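Local coordinates for probable sulfate-binding lipoprotein SubI (Mycobacterium tuberculosis, PDB 6DDN), which probably captures sulfate outside the cell membrane as the solute-binding lipoprotein of a sulfate transport system, at residues 61-64 with 65-69; 278-281 with 282-286; 71-74 with 75-78; 291-295 with 296-300; 173-176 with 177-180. All coordinates share one frame; numbering follows the deposited sequence.

Interactions 1 to 4 gather in one part of the molecule, while interaction 5 lies apart, at the bound sulfate. Helix 63-74 carries interaction 1 at its start and interaction 3 at its end, the first partly buried, the second a surface contact of one good and two weak backbone bonds and a serine hydroxyl with two possible acceptors. Packed against that helix are 278-286 and 291-300. Interaction 2, partly buried, joins an arginine-asparagine pair to an amide nitrogen set over a phenyl face; interaction 4 is buried, an aromatic pair beside a helix-ending backbone turn, and its indole N-H reaches the glutamine of interaction 2. Interaction 5, also buried, is polar: backbone N-H groups and a hydroxyl at a helix start meet the anion.

Interaction 1 (61-64 with 65-69); sequences VPEP and GWSAV
Pro62 O receives Trp66 N at 3.2 Å in a nearly straight bond (165°) lying in the carbonyl plane, and Gly65 N binds it more weakly. One residue further on, Glu63 O takes Ser67 N at 2.8 Å, the next i to i+4 bond, which carries helix 63-74 on. Pro64, which has no N-H to offer, fits in this first turn, where helical N-H groups have no carbonyl a turn before them. Among the side chains, Pro62 CB lies 3.5 Å from Trp66 CD1, and Pro62 CG approaches the indole at its edge, in the ring plane. The indole N-H is taken up by Asn108, and Tyr88 of strand 83-88 touches Pro62, Glu63 and Trp66. Ser67 OG is turned back between its own backbone N and carbonyl carbon (chi1 60°), reaching 2.9 Å from Glu63 O and 3.1 Å from Glu63 OE2. A bend at chi2 (-88°) folds the glutamate round to meet it. Both oxygens are within reach of the one hydroxyl proton. The chemistry is thus split between a proline-indole contact and a polar one at the carboxylate, whose negative charge probably suits the positive end of the helix.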
loop_
_atom_site.group_PDB
_atom_site.type_symbol
_atom_site.label_atom_id
_atom_site.label_comp_id
_atom_site.label_asym_id
_atom_site.label_seq_id
_atom_site.Cartn_x
_atom_site.Cartn_y
_atom_site.Cartn_z
ATOM N N VAL A 61 0.592 -2.563 6.575
ATOM C CA VAL A 61 1.464 -3.625 6.069
ATOM C C VAL A 61 2.916 -3.251 5.755
ATOM O O VAL A 61 3.647 -4.131 5.279
ATOM C CB VAL A 61 0.843 -4.258 4.812
ATOM C CG1 VAL A 61 -0.587 -4.726 5.082
ATOM C CG2 VAL A 61 0.880 -3.278 3.660
ATOM N N PRO A 62 3.418 -2.029 5.982
ATOM C CA PRO A 62 4.786 -1.734 5.534
ATOM C C PRO A 62 5.876 -2.157 6.507
ATOM O O PRO A 62 7.053 -1.884 6.243
ATOM C CB PRO A 62 4.759 -0.211 5.375
ATOM C CG PRO A 62 3.912 0.222 6.501
ATOM C CD PRO A 62 2.860 -0.856 6.688
ATOM N N GLU A 63 5.526 -2.820 7.608
ATOM C CA GLU A 63 6.512 -3.163 8.632
ATOM C C GLU A 63 7.711 -3.958 8.121
ATOM O O GLU A 63 8.836 -3.659 8.557
ATOM C CB GLU A 63 5.825 -3.925 9.776
ATOM C CG GLU A 63 6.742 -4.269 10.944
ATOM C CD GLU A 63 7.460 -5.592 10.759
ATOM O OE1 GLU A 63 7.062 -6.361 9.860
ATOM O OE2 GLU A 63 8.425 -5.861 11.503
ATOM N N PRO A 64 7.565 -4.970 7.252
ATOM C CA PRO A 64 8.755 -5.724 6.818
ATOM C C PRO A 64 9.846 -4.859 6.215
ATOM O O PRO A 64 11.030 -5.186 6.356
ATOM C CB PRO A 64 8.182 -6.706 5.789
ATOM C CG PRO A 64 6.790 -6.926 6.249
ATOM C CD PRO A 64 6.328 -5.584 6.732
ATOM N N GLY A 65 9.488 -3.765 5.551
ATOM C CA GLY A 65 10.491 -2.873 5.016
ATOM C C GLY A 65 11.012 -1.904 6.054
ATOM O O GLY A 65 12.213 -1.620 6.099
ATOM N N TRP A 66 10.116 -1.392 6.901
ATOM C CA TRP A 66 10.533 -0.438 7.924
ATOM C C TRP A 66 11.477 -1.082 8.928
ATOM O O TRP A 66 12.499 -0.493 9.296
ATOM C CB TRP A 66 9.311 0.148 8.630
ATOM C CG TRP A 66 8.597 1.160 7.806
ATOM C CD1 TRP A 66 7.317 1.084 7.343
ATOM C CD2 TRP A 66 9.127 2.400 7.324
ATOM N NE1 TRP A 66 7.013 2.206 6.609
ATOM C CE2 TRP A 66 8.109 3.027 6.581
ATOM C CE3 TRP A 66 10.361 3.043 7.453
ATOM C CZ2 TRP A 66 8.287 4.266 5.970
ATOM C CZ3 TRP A 66 10.537 4.269 6.845
ATOM C CH2 TRP A 66 9.507 4.869 6.113
ATOM N N SER A 67 11.160 -2.298 9.376
ATOM C CA SER A 67 12.009 -2.973 10.350
ATOM C C SER A 67 13.355 -3.391 9.770
ATOM O O SER A 67 14.241 -3.785 10.536
ATOM C CB SER A 67 11.285 -4.193 10.923
ATOM O OG SER A 67 10.966 -5.119 9.904
ATOM N N ALA A 68 13.529 -3.321 8.452
ATOM C CA ALA A 68 14.828 -3.548 7.832
ATOM C C ALA A 68 15.584 -2.259 7.561
ATOM O O ALA A 68 16.820 -2.263 7.569
ATOM C CB ALA A 68 14.666 -4.316 6.517
ATOM N N VAL A 69 14.869 -1.157 7.332
ATOM C CA VAL A 69 15.516 0.111 7.023
ATOM C C VAL A 69 15.992 0.806 8.295
ATOM O O VAL A 69 17.058 1.434 8.309
ATOM C CB VAL A 69 14.552 0.996 6.211
ATOM C CG1 VAL A 69 14.845 2.468 6.442
ATOM C CG2 VAL A 69 14.638 0.653 4.734
#

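Interaction 2 (278-281 with 282-286); sequences TAFR and NFQYT
Asn282 and Arg281, neighbours in sequence, form a side-chain pair on helix 274-284. Two arginine nitrogens converge on one oxygen: Arg281 NE lies 2.9 Å and Arg281 NH2 2.6 Å from Asn282 OD1. The guanidinium grips it side-on, with OD1 at its edge and in its plane; NH2 uses a lone pair of OD1, whereas NE is tilted from the amide plane. A turn at chi3 (70°) swings the otherwise extended arginine round to the amide. On its other branch, Asn282 ND2 rests 3.5 Å from Thr278 CG2, one turn earlier, the two side chains pointing the same way. Phe280 makes a different kind of contact. Gln284 NE2 sits over one face of its ring, 3.3 Å from Phe280 CE1, while the same nitrogen donates to Phe280 O at 2.9 Å (159°). Ring and amide planes stand nearly perpendicular, at 81°, and the bond to the carbonyl holds NE2 over the phenyl face. Here the backbone passes from i+4 bonds, such as Asn282 N to Thr278 O, to the i+3 bond of Gln284 N to Arg281 O. Thr286 OG1 donates to Phe283 O and accepts from Ala289 N as the N-cap of helix 287-295, one hydroxyl linking two successive helices.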
loop_
_atom_site.group_PDB
_atom_site.type_symbol
_atom_site.label_atom_id
_atom_site.label_comp_id
_atom_site.label_asym_id
_atom_site.label_seq_id
_atom_site.Cartn_x
_atom_site.Cartn_y
_atom_site.Cartn_z
ATOM N N THR A 278 13.441 14.645 9.144
ATOM C CA THR A 278 13.889 14.863 7.771
ATOM C C THR A 278 15.013 13.903 7.403
ATOM O O THR A 278 15.046 13.375 6.286
ATOM C CB THR A 278 14.344 16.309 7.580
ATOM O OG1 THR A 278 13.298 17.197 7.992
ATOM C CG2 THR A 278 14.687 16.578 6.123
ATOM N N ALA A 279 15.944 13.667 8.331
ATOM C CA ALA A 279 17.023 12.722 8.067
ATOM C C ALA A 279 16.477 11.323 7.822
ATOM O O ALA A 279 16.935 10.619 6.914
ATOM C CB ALA A 279 18.014 12.719 9.232
ATOM N N PHE A 280 15.484 10.907 8.610
ATOM C CA PHE A 280 14.906 9.580 8.432
ATOM C C PHE A 280 14.116 9.476 7.136
ATOM O O PHE A 280 14.060 8.398 6.533
ATOM C CB PHE A 280 14.015 9.228 9.621
ATOM C CG PHE A 280 13.573 7.795 9.641
ATOM C CD1 PHE A 280 14.466 6.780 9.353
ATOM C CD2 PHE A 280 12.267 7.462 9.949
ATOM C CE1 PHE A 280 14.064 5.459 9.372
ATOM C CE2 PHE A 280 11.860 6.140 9.969
ATOM C CZ PHE A 280 12.759 5.139 9.681
ATOM N N ARG A 281 13.500 10.572 6.689
ATOM C CA ARG A 281 12.768 10.540 5.429
ATOM C C ARG A 281 13.723 10.506 4.240
ATOM O O ARG A 281 13.542 9.713 3.308
ATOM C CB ARG A 281 11.834 11.745 5.325
ATOM C CG ARG A 281 11.080 11.806 4.008
ATOM C CD ARG A 281 10.733 13.230 3.630
ATOM N NE ARG A 281 11.919 13.997 3.260
ATOM C CZ ARG A 281 11.980 15.325 3.265
ATOM N NH1 ARG A 281 10.919 16.036 3.622
ATOM N NH2 ARG A 281 13.102 15.944 2.916
ATOM N N ASN A 282 14.744 11.366 4.256
ATOM C CA ASN A 282 15.693 11.413 3.149
ATOM C C ASN A 282 16.501 10.127 3.049
ATOM O O ASN A 282 16.890 9.726 1.945
ATOM C CB ASN A 282 16.622 12.616 3.307
ATOM C CG ASN A 282 15.887 13.941 3.178
ATOM O OD1 ASN A 282 14.738 13.987 2.738
ATOM N ND2 ASN A 282 16.551 15.026 3.559
ATOM N N PHE A 283 16.752 9.462 4.179
ATOM C CA PHE A 283 17.485 8.202 4.151
ATOM C C PHE A 283 16.771 7.155 3.306
ATOM O O PHE A 283 17.421 6.267 2.745
ATOM C CB PHE A 283 17.691 7.685 5.576
ATOM C CG PHE A 283 18.455 6.394 5.650
ATOM C CD1 PHE A 283 19.835 6.380 5.525
ATOM C CD2 PHE A 283 17.793 5.193 5.850
ATOM C CE1 PHE A 283 20.540 5.193 5.595
ATOM C CE2 PHE A 283 18.492 4.004 5.920
ATOM C CZ PHE A 283 19.868 4.004 5.792
ATOM N N GLN A 284 15.442 7.248 3.195
ATOM C CA GLN A 284 14.684 6.253 2.443
ATOM C C GLN A 284 15.037 6.271 0.963
ATOM O O GLN A 284 15.013 5.223 0.307
ATOM C CB GLN A 284 13.184 6.485 2.627
ATOM C CG GLN A 284 12.732 6.479 4.073
ATOM C CD GLN A 284 13.287 5.302 4.842
ATOM O OE1 GLN A 284 13.301 4.175 4.346
ATOM N NE2 GLN A 284 13.759 5.558 6.055
ATOM N N TYR A 285 15.362 7.442 0.422
ATOM C CA TYR A 285 15.675 7.569 -0.994
ATOM C C TYR A 285 17.131 7.255 -1.310
ATOM O O TYR A 285 17.521 7.327 -2.480
ATOM C CB TYR A 285 15.319 8.978 -1.478
ATOM C CG TYR A 285 13.839 9.270 -1.378
ATOM C CD1 TYR A 285 12.971 8.905 -2.398
ATOM C CD2 TYR A 285 13.307 9.889 -0.255
ATOM C CE1 TYR A 285 11.615 9.157 -2.307
ATOM C CE2 TYR A 285 11.950 10.148 -0.155
ATOM C CZ TYR A 285 11.109 9.780 -1.185
ATOM O OH TYR A 285 9.759 10.035 -1.093
ATOM N N THR A 286 17.936 6.910 -0.309
ATOM C CA THR A 286 19.305 6.496 -0.568
ATOM C C THR A 286 19.321 5.179 -1.336
ATOM O O THR A 286 18.338 4.435 -1.375
ATOM C CB THR A 286 20.084 6.339 0.737
ATOM O OG1 THR A 286 19.479 5.311 1.531
ATOM C CG2 THR A 286 20.095 7.644 1.518
#

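Interaction 3 (71-74 with 75-78); sequences PAFN and ASEQ
Phe73 offers the flat ring of this contact, and Ser76 OG and Gln78 CG both come to it obliquely. Gln78 CG lies 3.9 Å from Phe73 CE1, with the side-chain amide plane inclined at 61° to the ring. Ser76 OG is 4.0 Å from Phe73 CD1, a looser approach. Elsewhere on the ring Phe280 and Phe283 of helix 274-284 meet it with their own inclined rings. With CG opposite the backbone N (chi1 176°), the phenyl is carried alongside its own carbonyl group, towards the residues that follow the helix.

That carbonyl is the polar centre of the turn. Ser76 N donates to Phe73 O at 3.0 Å (157°), coming from above the carbonyl plane and not along a lone pair. Ser76 OG lies 2.8 Å from Phe73 O and 2.7 Å from Gln78 OE1; its one proton has two candidate acceptors, so which bond it makes remains open. Gly79 N also reaches this hydroxyl, weakly. Before it, Ala75 N divides itself between two weak bonds, to Pro71 O at 3.1 Å and to Ala72 O at 3.3 Å, and the regular i to i+4 pattern gives way.

The contact thus lies where helix 63-74, kinked at Pro71, unwinds into the loop leading to strand 83-88. Asn74 ND2 ties the loop back by binding Gly79 O and Val82 O. Ala72 packs on Leu292 and Gln288 of helix 287-295, and Gln78 touches Ala279 of helix 274-284.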
loop_
_atom_site.group_PDB
_atom_site.type_symbol
_atom_site.label_atom_id
_atom_site.label_comp_id
_atom_site.label_asym_id
_atom_site.label_seq_id
_atom_site.Cartn_x
_atom_site.Cartn_y
_atom_site.Cartn_z
ATOM N N PRO A 71 17.267 -0.354 11.228
ATOM C CA PRO A 71 18.638 -0.724 11.622
ATOM C C PRO A 71 19.700 -0.135 10.712
ATOM O O PRO A 71 20.758 0.289 11.196
ATOM C CB PRO A 71 18.617 -2.258 11.556
ATOM C CG PRO A 71 17.195 -2.620 11.769
ATOM C CD PRO A 71 16.412 -1.547 11.077
ATOM N N ALA A 72 19.450 -0.091 9.402
ATOM C CA ALA A 72 20.395 0.551 8.494
ATOM C C ALA A 72 20.476 2.048 8.754
ATOM O O ALA A 72 21.559 2.642 8.683
ATOM C CB ALA A 72 19.999 0.285 7.044
ATOM N N PHE A 73 19.339 2.675 9.049
ATOM C CA PHE A 73 19.347 4.083 9.419
ATOM C C PHE A 73 20.154 4.303 10.692
ATOM O O PHE A 73 20.993 5.207 10.763
ATOM C CB PHE A 73 17.910 4.575 9.589
ATOM C CG PHE A 73 17.802 5.989 10.073
ATOM C CD1 PHE A 73 18.361 7.028 9.351
ATOM C CD2 PHE A 73 17.128 6.277 11.247
ATOM C CE1 PHE A 73 18.254 8.332 9.795
ATOM C CE2 PHE A 73 17.013 7.577 11.690
ATOM C CZ PHE A 73 17.579 8.606 10.967
ATOM N N ASN A 74 19.931 3.460 11.704
ATOM C CA ASN A 74 20.624 3.615 12.977
ATOM C C ASN A 74 22.120 3.347 12.867
ATOM O O ASN A 74 22.873 3.732 13.768
ATOM C CB ASN A 74 20.004 2.692 14.028
ATOM C CG ASN A 74 18.620 3.142 14.453
ATOM O OD1 ASN A 74 17.700 2.334 14.576
ATOM N ND2 ASN A 74 18.465 4.442 14.676
ATOM N N ALA A 75 22.570 2.702 11.794
ATOM C CA ALA A 75 23.988 2.475 11.568
ATOM C C ALA A 75 24.622 3.546 10.689
ATOM O O ALA A 75 25.777 3.389 10.278
ATOM C CB ALA A 75 24.212 1.093 10.949
ATOM N N SER A 76 23.901 4.623 10.394
ATOM C CA SER A 76 24.407 5.712 9.573
ATOM C C SER A 76 24.773 6.907 10.448
ATOM O O SER A 76 24.477 6.949 11.644
ATOM C CB SER A 76 23.373 6.115 8.521
ATOM O OG SER A 76 22.375 6.943 9.088
ATOM N N GLU A 77 25.425 7.895 9.825
ATOM C CA GLU A 77 25.910 9.053 10.572
ATOM C C GLU A 77 24.758 9.827 11.202
ATOM O O GLU A 77 24.770 10.111 12.405
ATOM C CB GLU A 77 26.743 9.962 9.662
ATOM C CG GLU A 77 26.184 10.167 8.257
ATOM C CD GLU A 77 26.751 11.404 7.572
ATOM O OE1 GLU A 77 26.698 12.498 8.174
ATOM O OE2 GLU A 77 27.249 11.281 6.432
ATOM N N GLN A 78 23.747 10.171 10.406
ATOM C CA GLN A 78 22.608 10.928 10.908
ATOM C C GLN A 78 21.614 10.069 11.676
ATOM O O GLN A 78 20.731 10.621 12.340
ATOM C CB GLN A 78 21.887 11.623 9.749
ATOM C CG GLN A 78 21.217 10.671 8.768
ATOM C CD GLN A 78 22.189 10.082 7.764
ATOM O OE1 GLN A 78 23.106 9.346 8.126
ATOM N NE2 GLN A 78 21.991 10.403 6.492
#

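Interaction 4 (291-295 with 296-300); sequences KLWAQ and AGFRP
Trp293, in the last turn of helix 287-295, meets Phe298, just past the helix end, with the edge of its indole. From CB, CG lies beside the backbone N (chi1 -76°), and the turn about the next bond sets the six-membered ring at the phenyl. CE3 comes closest: it stands over one face of the Phe298 ring, offset towards the rim, 3.6 Å from Phe298 CD1. Next along the edge, Trp293 CZ3 is 4.0 Å from Phe298 CD1 and also lies against Gly65 CA of helix 63-74. At the tip, Trp293 CH2 reaches the ring of Trp66, itself an edge-to-face partner. Back on the pyrrole side, NE1 is hydrogen-bonded to Gln284 OE1, so the buried N-H is satisfied.

The two rings make a T-shaped pair, centroids 5.1 Å apart and planes at 86°, with the tryptophan giving the edge. Phe138 stacks on Trp293 and also meets Phe298 edge-to-face, extending the aromatic cluster.

The backbone brings the phenylalanine into place. Phe298 N donates to Trp293 O at 2.9 Å and Gly297 N to Ala294 O at 2.9 Å, both from above the carbonyl planes. Ala294 CA makes a CA-H...O contact with Phe298 O at 3.2 Å, while Ala294 CB rests 3.8 Å from Pro300 CD. Gly297 has positive phi (100°), where any CB would press against the preceding carbonyl oxygen. Positive phi and paired bonds back into the last turn define a Schellman motif, here ending the helix and turning the chain into strand 299-300 of the sheet.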
loop_
_atom_site.group_PDB
_atom_site.type_symbol
_atom_site.label_atom_id
_atom_site.label_comp_id
_atom_site.label_asym_id
_atom_site.label_seq_id
_atom_site.Cartn_x
_atom_site.Cartn_y
_atom_site.Cartn_z
ATOM N N LYS A 291 17.438 -0.402 -1.982
ATOM C CA LYS A 291 17.737 -1.825 -2.081
ATOM C C LYS A 291 17.033 -2.607 -0.979
ATOM O O LYS A 291 16.518 -3.706 -1.216
ATOM C CB LYS A 291 19.247 -2.056 -2.009
ATOM C CG LYS A 291 19.999 -1.802 -3.297
ATOM C CD LYS A 291 21.479 -2.094 -3.105
ATOM C CE LYS A 291 22.289 -1.780 -4.352
ATOM N NZ LYS A 291 23.734 -1.611 -4.026
ATOM N N LEU A 292 16.996 -2.049 0.234
ATOM C CA LEU A 292 16.412 -2.763 1.366
ATOM C C LEU A 292 14.907 -2.931 1.196
ATOM O O LEU A 292 14.367 -4.020 1.423
ATOM C CB LEU A 292 16.732 -2.028 2.667
ATOM C CG LEU A 292 18.205 -2.006 3.073
ATOM C CD1 LEU A 292 18.422 -0.993 4.175
ATOM C CD2 LEU A 292 18.673 -3.387 3.504
ATOM N N TRP A 293 14.212 -1.857 0.810
ATOM C CA TRP A 293 12.787 -1.965 0.514
ATOM C C TRP A 293 12.535 -3.017 -0.558
ATOM O O TRP A 293 11.646 -3.867 -0.416
ATOM C CB TRP A 293 12.237 -0.610 0.067
ATOM C CG TRP A 293 12.021 0.370 1.179
ATOM C CD1 TRP A 293 12.762 1.484 1.440
ATOM C CD2 TRP A 293 10.987 0.333 2.170
ATOM N NE1 TRP A 293 12.259 2.142 2.536
ATOM C CE2 TRP A 293 11.168 1.455 3.003
ATOM C CE3 TRP A 293 9.927 -0.540 2.435
ATOM C CZ2 TRP A 293 10.329 1.728 4.084
ATOM C CZ3 TRP A 293 9.092 -0.265 3.506
ATOM C CH2 TRP A 293 9.302 0.856 4.319
ATOM N N ALA A 294 13.313 -2.971 -1.643
ATOM C CA ALA A 294 13.191 -3.971 -2.696
ATOM C C ALA A 294 13.371 -5.374 -2.135
ATOM O O ALA A 294 12.547 -6.263 -2.377
ATOM C CB ALA A 294 14.208 -3.692 -3.801
ATOM N N GLN A 295 14.438 -5.583 -1.357
ATOM C CA GLN A 295 14.681 -6.889 -0.755
ATOM C C GLN A 295 13.545 -7.304 0.171
ATOM O O GLN A 295 13.305 -8.503 0.358
ATOM C CB GLN A 295 16.009 -6.872 0.003
ATOM C CG GLN A 295 17.224 -6.794 -0.906
ATOM C CD GLN A 295 18.435 -6.198 -0.219
ATOM O OE1 GLN A 295 18.509 -6.144 1.008
ATOM N NE2 GLN A 295 19.393 -5.741 -1.014
ATOM N N ALA A 296 12.836 -6.336 0.752
ATOM C CA ALA A 296 11.689 -6.617 1.606
ATOM C C ALA A 296 10.408 -6.876 0.821
ATOM O O ALA A 296 9.382 -7.188 1.431
ATOM C CB ALA A 296 11.466 -5.462 2.586
ATOM N N GLY A 297 10.436 -6.754 -0.502
ATOM C CA GLY A 297 9.267 -7.007 -1.315
ATOM C C GLY A 297 8.506 -5.781 -1.763
ATOM O O GLY A 297 7.443 -5.926 -2.374
ATOM N N PHE A 298 9.009 -4.585 -1.480
ATOM C CA PHE A 298 8.367 -3.345 -1.894
ATOM C C PHE A 298 9.087 -2.804 -3.123
ATOM O O PHE A 298 10.321 -2.750 -3.150
ATOM C CB PHE A 298 8.385 -2.312 -0.765
ATOM C CG PHE A 298 7.727 -2.784 0.506
ATOM C CD1 PHE A 298 8.399 -3.618 1.384
ATOM C CD2 PHE A 298 6.440 -2.382 0.826
ATOM C CE1 PHE A 298 7.797 -4.051 2.551
ATOM C CE2 PHE A 298 5.834 -2.808 1.993
ATOM C CZ PHE A 298 6.513 -3.645 2.856
ATOM N N ARG A 299 8.322 -2.408 -4.127
ATOM C CA ARG A 299 8.914 -1.964 -5.381
ATOM C C ARG A 299 9.549 -0.589 -5.215
ATOM O O ARG A 299 8.844 0.376 -4.893
ATOM C CB ARG A 299 7.857 -1.952 -6.480
ATOM C CG ARG A 299 7.575 -3.337 -7.022
ATOM C CD ARG A 299 6.268 -3.418 -7.779
ATOM N NE ARG A 299 5.997 -4.788 -8.205
ATOM C CZ ARG A 299 5.969 -5.188 -9.472
ATOM N NH1 ARG A 299 6.196 -4.322 -10.451
ATOM N NH2 ARG A 299 5.719 -6.459 -9.760
ATOM N N PRO A 300 10.853 -0.450 -5.420
ATOM C CA PRO A 300 11.509 0.839 -5.193
ATOM C C PRO A 300 11.260 1.815 -6.333
ATOM O O PRO A 300 10.925 1.436 -7.457
ATOM C CB PRO A 300 12.992 0.463 -5.112
ATOM C CG PRO A 300 13.102 -0.729 -6.008
ATOM C CD PRO A 300 11.808 -1.491 -5.840
#

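Interaction 5 (173-176 with 177-180); sequences LSSG and SAKW. With SO4 (sulfate ion), chain C.
Ser175 places its hydroxyl opposite its own backbone N (chi1 176°), which sets OG within bonding distance of both the helix start and the sulfate. It accepts from Ala178 N at 3.2 Å (153°), a capping bond. The same oxygen donates to the bound sulfate, its distance of 2.5 Å to O3 being so short that the exact value is best taken with caution. Ser175 OG would thus accept from the helix and donate to the anion. The backbone between adds two more donors to a single sulfate oxygen: Ser177 N lies 2.8 Å from O4 in a fairly straight bond, and Gly176 N reaches the same O4 at 2.8 Å, more weakly.

Behind this turn Gly176 O accepts two bonds. Trp180 N comes nearly head-on at 3.1 Å, Lys179 N at 2.8 Å from above the carbonyl plane. Trp180 CD1 lies obliquely by the same oxygen, and the indole N-H goes to Ser110 O. Lys179 runs extended past the turn, its CD 3.8 Å from Ser175 O. Pro170 packs against Ser175, Ser177 and Ala178.

Gly218 N, Tyr236 OH and Ala60 N also bind the sulfate. All the donors named are neutral, as in other sulfate-binding proteins, so its charge is probably dispersed over hydrogen bonds and eased by the positive end of the helix.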
loop_
_atom_site.group_PDB
_atom_site.type_symbol
_atom_site.label_atom_id
_atom_site.label_comp_id
_atom_site.label_asym_id
_atom_site.label_seq_id
_atom_site.Cartn_x
_atom_site.Cartn_y
_atom_site.Cartn_z
ATOM N N LEU A 173 -13.459 2.431 4.200
ATOM C CA LEU A 173 -13.627 3.490 5.186
ATOM C C LEU A 173 -12.372 3.658 6.027
ATOM O O LEU A 173 -12.017 4.778 6.412
ATOM C CB LEU A 173 -14.828 3.187 6.078
ATOM C CG LEU A 173 -16.217 3.194 5.441
ATOM C CD1 LEU A 173 -17.258 3.594 6.473
ATOM C CD2 LEU A 173 -16.264 4.125 4.243
ATOM N N SER A 174 -11.685 2.555 6.322
ATOM C CA SER A 174 -10.521 2.581 7.193
ATOM C C SER A 174 -9.225 2.201 6.498
ATOM O O SER A 174 -8.152 2.557 6.994
ATOM C CB SER A 174 -10.732 1.640 8.387
ATOM O OG SER A 174 -11.147 0.358 7.946
ATOM N N SER A 175 -9.293 1.506 5.366
ATOM C CA SER A 175 -8.115 0.964 4.707
ATOM C C SER A 175 -7.886 1.638 3.363
ATOM O O SER A 175 -8.833 1.903 2.618
ATOM C CB SER A 175 -8.253 -0.546 4.501
ATOM O OG SER A 175 -7.150 -1.058 3.777
ATOM N N GLY A 176 -6.616 1.920 3.063
ATOM C CA GLY A 176 -6.246 2.267 1.704
ATOM C C GLY A 176 -6.051 1.046 0.834
ATOM O O GLY A 176 -6.233 1.116 -0.386
ATOM N N SER A 177 -5.675 -0.083 1.443
ATOM C CA SER A 177 -5.616 -1.352 0.724
ATOM C C SER A 177 -6.939 -1.651 0.033
ATOM O O SER A 177 -6.961 -2.111 -1.114
ATOM C CB SER A 177 -5.248 -2.477 1.695
ATOM O OG SER A 177 -5.447 -3.756 1.119
ATOM N N ALA A 178 -8.055 -1.380 0.714
ATOM C CA ALA A 178 -9.365 -1.579 0.108
ATOM C C ALA A 178 -9.560 -0.706 -1.125
ATOM O O ALA A 178 -10.337 -1.062 -2.019
ATOM C CB ALA A 178 -10.459 -1.289 1.128
ATOM N N LYS A 179 -8.872 0.435 -1.192
ATOM C CA LYS A 179 -9.039 1.330 -2.331
ATOM C C LYS A 179 -8.222 0.869 -3.531
ATOM O O LYS A 179 -8.722 0.879 -4.662
ATOM C CB LYS A 179 -8.668 2.758 -1.930
ATOM C CG LYS A 179 -9.634 3.372 -0.928
ATOM C CD LYS A 179 -8.980 4.491 -0.140
ATOM C CE LYS A 179 -9.955 5.115 0.845
ATOM N NZ LYS A 179 -9.280 6.115 1.719
ATOM N N TRP A 180 -6.966 0.467 -3.315
ATOM C CA TRP A 180 -6.218 -0.182 -4.386
ATOM C C TRP A 180 -6.959 -1.412 -4.892
ATOM O O TRP A 180 -7.073 -1.623 -6.105
ATOM C CB TRP A 180 -4.821 -0.582 -3.906
ATOM C CG TRP A 180 -3.961 0.536 -3.388
ATOM C CD1 TRP A 180 -3.481 0.673 -2.118
ATOM C CD2 TRP A 180 -3.454 1.655 -4.132
ATOM N NE1 TRP A 180 -2.718 1.812 -2.020
ATOM C CE2 TRP A 180 -2.685 2.432 -3.241
ATOM C CE3 TRP A 180 -3.580 2.077 -5.458
ATOM C CZ2 TRP A 180 -2.045 3.607 -3.636
ATOM C CZ3 TRP A 180 -2.944 3.247 -5.847
ATOM C CH2 TRP A 180 -2.187 3.997 -4.938
HETATM S S SO4 C . -4.050 -0.552 4.883
HETATM O O1 SO4 C . -3.530 0.174 6.039
HETATM O O2 SO4 C . -3.019 -1.456 4.379
HETATM O O3 SO4 C . -5.224 -1.327 5.270
HETATM O O4 SO4 C . -4.422 0.401 3.843
#